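Local coordinates for mitogen-activated protein kinase kinase kinase 7 interacting protein 1 (PDB 2IRM) that probably acts as an adapter that associates with the kinase TAK1 and triggers its autophosphorylation, and is built on a PP2C-type phosphatase fold, at residues Q23-D28 with A325-Y330; S37-C42 with D347-I352. All coordinates share one frame; numbering follows the deposited sequence.

Both contacts belong to the PP2C-type beta sandwich and share one of its sheets, in which strands 15-25 and 344-354 are neighbours. Contact 2 lies deep in the fold, its centre about 9 Å from that of the chain, where strand 39-45 of one sheet faces strand 344-354 of the other. Contact 1 is peripheral, its centre about 22 Å away, and sets the end of strand 15-25 against helix 311-334, the helix preceding strand 344-354. The chemistry differs accordingly: contact 1 is a buried aromatic cluster with one polar link and exposed residues beside it, whereas in contact 2 carboxylates facing a backbone N-H and hydroxyls span the gap between the sheets. The contact centres are about 20 Å apart.

Contact 1: Q23-D28 with A325-Y330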
loop_
_atom_site.group_PDB
_atom_site.type_symbol
_atom_site.label_atom_id
_atom_site.label_comp_id
_atom_site.label_asym_id
_atom_site.label_seq_id
_atom_site.Cartn_x
_atom_site.Cartn_y
_atom_site.Cartn_z
ATOM N N GLN A 23 -8.552 12.750 3.515
ATOM C CA GLN A 23 -9.394 13.706 4.227
ATOM C C GLN A 23 -9.178 13.691 5.726
ATOM O O GLN A 23 -8.905 12.646 6.314
ATOM C CB GLN A 23 -10.867 13.430 3.948
ATOM C CG GLN A 23 -11.332 13.838 2.567
ATOM C CD GLN A 23 -12.823 13.664 2.373
ATOM O OE1 GLN A 23 -13.399 14.223 1.449
ATOM N NE2 GLN A 23 -13.457 12.889 3.242
ATOM N N ILE A 24 -9.297 14.865 6.338
ATOM C CA ILE A 24 -9.456 14.958 7.784
ATOM C C ILE A 24 -10.914 15.333 8.052
ATOM O O ILE A 24 -11.389 16.371 7.594
ATOM C CB ILE A 24 -8.446 15.954 8.438
ATOM C CG1 ILE A 24 -7.065 15.292 8.568
ATOM C CG2 ILE A 24 -8.928 16.411 9.820
ATOM C CD1 ILE A 24 -5.946 16.208 9.083
ATOM N N TYR A 25 -11.622 14.460 8.768
ATOM C CA TYR A 25 -13.022 14.686 9.114
ATOM C C TYR A 25 -13.151 15.658 10.290
ATOM O O TYR A 25 -12.591 15.417 11.357
ATOM C CB TYR A 25 -13.717 13.365 9.484
ATOM C CG TYR A 25 -13.715 12.256 8.438
ATOM C CD1 TYR A 25 -13.721 12.539 7.070
ATOM C CD2 TYR A 25 -13.756 10.914 8.830
ATOM C CE1 TYR A 25 -13.745 11.516 6.127
ATOM C CE2 TYR A 25 -13.780 9.887 7.892
ATOM C CZ TYR A 25 -13.774 10.198 6.545
ATOM O OH TYR A 25 -13.796 9.186 5.617
ATOM N N LYS A 26 -13.879 16.754 10.102
ATOM C CA LYS A 26 -14.171 17.640 11.224
ATOM C C LYS A 26 -15.394 17.157 11.986
ATOM O O LYS A 26 -16.392 16.736 11.385
ATOM C CB LYS A 26 -14.363 19.104 10.786
ATOM C CG LYS A 26 -13.075 19.934 10.615
ATOM C CD LYS A 26 -12.180 19.930 11.865
ATOM C CE LYS A 26 -11.098 18.847 11.774
ATOM N NZ LYS A 26 -10.558 18.425 13.104
ATOM N N ASP A 27 -15.295 17.219 13.316
ATOM C CA ASP A 27 -16.416 16.939 14.211
ATOM C C ASP A 27 -17.628 17.770 13.800
ATOM O O ASP A 27 -18.751 17.264 13.749
ATOM C CB ASP A 27 -16.014 17.226 15.665
ATOM C CG ASP A 27 -17.216 17.468 16.568
ATOM O OD1 ASP A 27 -17.658 18.641 16.682
ATOM O OD2 ASP A 27 -17.706 16.483 17.170
ATOM N N ASP A 28 -17.371 19.044 13.513
ATOM C CA ASP A 28 -18.335 19.961 12.916
ATOM C C ASP A 28 -19.234 19.275 11.866
ATOM O O ASP A 28 -20.453 19.274 12.004
ATOM C CB ASP A 28 -17.558 21.169 12.351
ATOM C CG ASP A 28 -18.190 21.764 11.086
ATOM O OD1 ASP A 28 -19.442 21.796 10.983
ATOM O OD2 ASP A 28 -17.411 22.225 10.185
ATOM N N ALA A 325 -19.348 5.507 2.770
ATOM C CA ALA A 325 -19.673 4.435 3.706
ATOM C C ALA A 325 -18.788 4.615 4.930
ATOM O O ALA A 325 -19.192 4.315 6.051
ATOM C CB ALA A 325 -19.445 3.071 3.077
ATOM N N HIS A 326 -17.585 5.136 4.696
ATOM C CA HIS A 326 -16.609 5.393 5.748
ATOM C C HIS A 326 -17.011 6.603 6.580
ATOM O O HIS A 326 -16.998 6.540 7.805
ATOM C CB HIS A 326 -15.206 5.581 5.150
ATOM C CG HIS A 326 -14.100 5.559 6.163
ATOM N ND1 HIS A 326 -13.501 6.706 6.637
ATOM C CD2 HIS A 326 -13.477 4.528 6.783
ATOM C CE1 HIS A 326 -12.559 6.382 7.506
ATOM N NE2 HIS A 326 -12.525 5.067 7.614
ATOM N N HIS A 327 -17.377 7.696 5.920
ATOM C CA HIS A 327 -17.724 8.913 6.636
ATOM C C HIS A 327 -19.109 8.810 7.284
ATOM O O HIS A 327 -19.406 9.539 8.232
ATOM C CB HIS A 327 -17.613 10.134 5.722
ATOM C CG HIS A 327 -17.876 11.436 6.416
ATOM N ND1 HIS A 327 -19.114 12.041 6.418
ATOM C CD2 HIS A 327 -17.060 12.245 7.133
ATOM C CE1 HIS A 327 -19.047 13.174 7.096
ATOM N NE2 HIS A 327 -17.813 13.319 7.545
ATOM N N ASP A 328 -19.946 7.902 6.785
ATOM C CA ASP A 328 -21.218 7.597 7.448
ATOM C C ASP A 328 -20.970 6.828 8.734
ATOM O O ASP A 328 -21.606 7.098 9.745
ATOM C CB ASP A 328 -22.151 6.786 6.548
ATOM C CG ASP A 328 -22.705 7.597 5.398
ATOM O OD1 ASP A 328 -22.744 8.842 5.504
ATOM O OD2 ASP A 328 -23.101 6.983 4.384
ATOM N N THR A 329 -20.045 5.869 8.677
ATOM C CA THR A 329 -19.655 5.095 9.848
ATOM C C THR A 329 -19.080 6.024 10.910
ATOM O O THR A 329 -19.385 5.872 12.094
ATOM C CB THR A 329 -18.649 3.989 9.483
ATOM O OG1 THR A 329 -19.228 3.131 8.496
ATOM C CG2 THR A 329 -18.283 3.151 10.696
ATOM N N TYR A 330 -18.273 6.994 10.483
ATOM C CA TYR A 330 -17.785 8.041 11.383
ATOM C C TYR A 330 -18.930 8.900 11.925
ATOM O O TYR A 330 -19.022 9.133 13.130
ATOM C CB TYR A 330 -16.729 8.924 10.699
ATOM C CG TYR A 330 -16.440 10.233 11.419
ATOM C CD1 TYR A 330 -17.020 11.427 10.993
ATOM C CD2 TYR A 330 -15.589 10.276 12.524
ATOM C CE1 TYR A 330 -16.760 12.632 11.647
ATOM C CE2 TYR A 330 -15.324 11.479 13.184
ATOM C CZ TYR A 330 -15.914 12.649 12.738
ATOM O OH TYR A 330 -15.659 13.840 13.374
#
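Tyr25, at the end of a strand in one sheet of the PP2C-type sandwich, enters an aromatic cluster with His326, His327 and Tyr330 of the helix 311-334. The strand and helix segments run nearly parallel, their axes 11.0 Å apart, a gap that large flat side chains suit. His327, its CG anti to the backbone N (chi1 -176°), presents an edge to one face of the Tyr25 ring. CD2 leads this edge-to-face pair, 3.4 Å from Tyr25 CD1, and the planes stand at 77°. Tyr330, one helical turn beyond His326, meets the same tyrosine obliquely. Its CG is 3.8 Å from Tyr25 CD2, while Tyr25 CB sits over the Tyr330 face in a CH-pi contact, 4.1 Å from the ring centroid. The Tyr330 hydroxyl reaches the turn after the strand, with OH 3.3 Å from Asp27 CA. At the rim of the Tyr25 ring, its OH is hydrogen-bonded to His326 ND1 at 2.7 Å. The other nitrogen of that imidazole, NE2, is hydrogen-bonded to Glu284 OE1. A histidine suits this site because both ring nitrogens are engaged, which fixes the ring's rotation, and the nearby carboxylate could favour positive charge on it.

Contact 2: S37-C42 with D347-I352; sequences SRDKKC and DVTLLI
Asp347 and Asp39 carry a contact across the interior of the PP2C-type beta sandwich, between strand 39-45 of one sheet and strand 344-354 of the other. The two strand segments run nearly parallel, at 13°, but their axes approach only to 8.4 Å, too far for strand pairing, so the bridging is left to side chains, one of which grips a backbone N-H. Among the hydrogen bonds, Arg38 N donates to Asp347 OD2 at 3.0 Å, with an angle of 157° at the hydrogen. It comes from well above the carboxylate plane. Asp347 OD1 accepts a hydrogen bond from Asn22 N of strand 15-25 and a weak one from Ser37 OG at 3.4 Å. An aspartate suits this place: short and with two acceptors, it gathers donors from the loop leading into the facing strand and from its own sheet. A second polar cluster centres on Asp39. Its CG is anti to the carbonyl carbon (chi1 -86°), the Asp39 and Thr349 side chains pass each other pointing opposite ways, and OD2 comes 3.0 Å from Thr349 OG1, while OD1 is hydrogen-bonded to Ser57 OG. Ser275 OG lies within weak hydrogen-bonding range of both Asp39 OD2 and Asp347 O. Further along, Leu351 CD2 rests 3.8 Å from the backbone atom Cys42 O.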
loop_
_atom_site.group_PDB
_atom_site.type_symbol
_atom_site.label_atom_id
_atom_site.label_comp_id
_atom_site.label_asym_id
_atom_site.label_seq_id
_atom_site.Cartn_x
_atom_site.Cartn_y
_atom_site.Cartn_z
ATOM N N SER A 37 -1.670 14.094 -3.373
ATOM C CA SER A 37 -1.938 12.673 -3.135
ATOM C C SER A 37 -0.643 12.058 -2.657
ATOM O O SER A 37 0.439 12.433 -3.117
ATOM C CB SER A 37 -2.415 11.949 -4.396
ATOM O OG SER A 37 -2.874 10.640 -4.090
ATOM N N ARG A 38 -0.752 11.134 -1.714
ATOM C CA ARG A 38 0.407 10.396 -1.236
ATOM C C ARG A 38 0.492 9.025 -1.922
ATOM O O ARG A 38 1.499 8.333 -1.809
ATOM C CB ARG A 38 0.357 10.252 0.289
ATOM C CG ARG A 38 0.479 11.563 1.072
ATOM C CD ARG A 38 1.888 11.731 1.628
ATOM N NE ARG A 38 2.036 12.900 2.502
ATOM C CZ ARG A 38 1.744 12.919 3.801
ATOM N NH1 ARG A 38 1.262 11.838 4.401
ATOM N NH2 ARG A 38 1.928 14.025 4.504
ATOM N N ASP A 39 -0.570 8.641 -2.627
ATOM C CA ASP A 39 -0.588 7.414 -3.413
ATOM C C ASP A 39 -0.004 7.617 -4.816
ATOM O O ASP A 39 -0.395 8.536 -5.549
ATOM C CB ASP A 39 -2.016 6.891 -3.543
ATOM C CG ASP A 39 -2.450 6.014 -2.371
ATOM O OD1 ASP A 39 -1.651 5.730 -1.444
ATOM O OD2 ASP A 39 -3.628 5.595 -2.390
ATOM N N LYS A 40 0.925 6.747 -5.194
ATOM C CA LYS A 40 1.492 6.770 -6.544
ATOM C C LYS A 40 1.163 5.480 -7.296
ATOM O O LYS A 40 1.335 4.379 -6.774
ATOM C CB LYS A 40 2.997 7.042 -6.502
ATOM C CG LYS A 40 3.343 8.450 -6.005
ATOM C CD LYS A 40 3.068 9.512 -7.078
ATOM C CE LYS A 40 2.777 10.882 -6.489
ATOM N NZ LYS A 40 2.024 11.737 -7.459
ATOM N N LYS A 41 0.653 5.636 -8.512
ATOM C CA LYS A 41 0.135 4.521 -9.294
ATOM C C LYS A 41 0.889 4.355 -10.601
ATOM O O LYS A 41 1.487 5.297 -11.107
ATOM C CB LYS A 41 -1.368 4.695 -9.573
ATOM C CG LYS A 41 -1.849 6.140 -9.542
ATOM C CD LYS A 41 -2.774 6.485 -10.710
ATOM C CE LYS A 41 -2.686 7.973 -11.029
ATOM N NZ LYS A 41 -3.449 8.336 -12.244
ATOM N N CYS A 42 0.878 3.135 -11.119
ATOM C CA CYS A 42 1.299 2.867 -12.477
ATOM C C CYS A 42 0.424 1.770 -13.071
ATOM O O CYS A 42 0.018 0.839 -12.381
ATOM C CB CYS A 42 2.785 2.496 -12.539
ATOM S SG CYS A 42 3.186 1.215 -13.764
ATOM N N ASP A 347 -5.313 8.569 1.299
ATOM C CA ASP A 347 -5.653 8.506 -0.114
ATOM C C ASP A 347 -6.149 7.114 -0.444
ATOM O O ASP A 347 -5.452 6.124 -0.217
ATOM C CB ASP A 347 -4.455 8.875 -0.967
ATOM C CG ASP A 347 -3.956 10.266 -0.668
ATOM O OD1 ASP A 347 -4.532 11.226 -1.226
ATOM O OD2 ASP A 347 -2.998 10.401 0.132
ATOM N N VAL A 348 -7.386 7.045 -0.921
ATOM C CA VAL A 348 -7.975 5.782 -1.338
ATOM C C VAL A 348 -7.647 5.586 -2.811
ATOM O O VAL A 348 -7.820 6.510 -3.621
ATOM C CB VAL A 348 -9.505 5.769 -1.126
ATOM C CG1 VAL A 348 -10.120 4.508 -1.710
ATOM C CG2 VAL A 348 -9.841 5.885 0.352
ATOM N N THR A 349 -7.156 4.403 -3.156
ATOM C CA THR A 349 -6.897 4.092 -4.552
ATOM C C THR A 349 -7.286 2.670 -4.880
ATOM O O THR A 349 -6.952 1.740 -4.150
ATOM C CB THR A 349 -5.435 4.371 -4.946
ATOM O OG1 THR A 349 -5.216 5.785 -4.950
ATOM C CG2 THR A 349 -5.120 3.827 -6.339
ATOM N N LEU A 350 -7.995 2.528 -5.993
ATOM C CA LEU A 350 -8.449 1.245 -6.475
ATOM C C LEU A 350 -8.028 1.018 -7.934
ATOM O O LEU A 350 -8.270 1.861 -8.803
ATOM C CB LEU A 350 -9.962 1.168 -6.321
ATOM C CG LEU A 350 -10.652 -0.156 -6.622
ATOM C CD1 LEU A 350 -10.015 -1.291 -5.860
ATOM C CD2 LEU A 350 -12.122 -0.059 -6.294
ATOM N N LEU A 351 -7.378 -0.114 -8.189
ATOM C CA LEU A 351 -7.012 -0.506 -9.543
ATOM C C LEU A 351 -7.628 -1.841 -9.903
ATOM O O LEU A 351 -7.354 -2.846 -9.240
ATOM C CB LEU A 351 -5.496 -0.601 -9.687
ATOM C CG LEU A 351 -4.812 0.506 -10.490
ATOM C CD1 LEU A 351 -5.016 1.881 -9.852
ATOM C CD2 LEU A 351 -3.341 0.207 -10.635
ATOM N N ILE A 352 -8.459 -1.857 -10.944
ATOM C CA ILE A 352 -8.986 -3.119 -11.455
ATOM C C ILE A 352 -8.462 -3.430 -12.855
ATOM O O ILE A 352 -8.867 -2.807 -13.840
ATOM C CB ILE A 352 -10.526 -3.187 -11.420
ATOM C CG1 ILE A 352 -11.037 -3.024 -9.992
ATOM C CG2 ILE A 352 -11.020 -4.517 -11.972
ATOM C CD1 ILE A 352 -11.573 -1.659 -9.703
#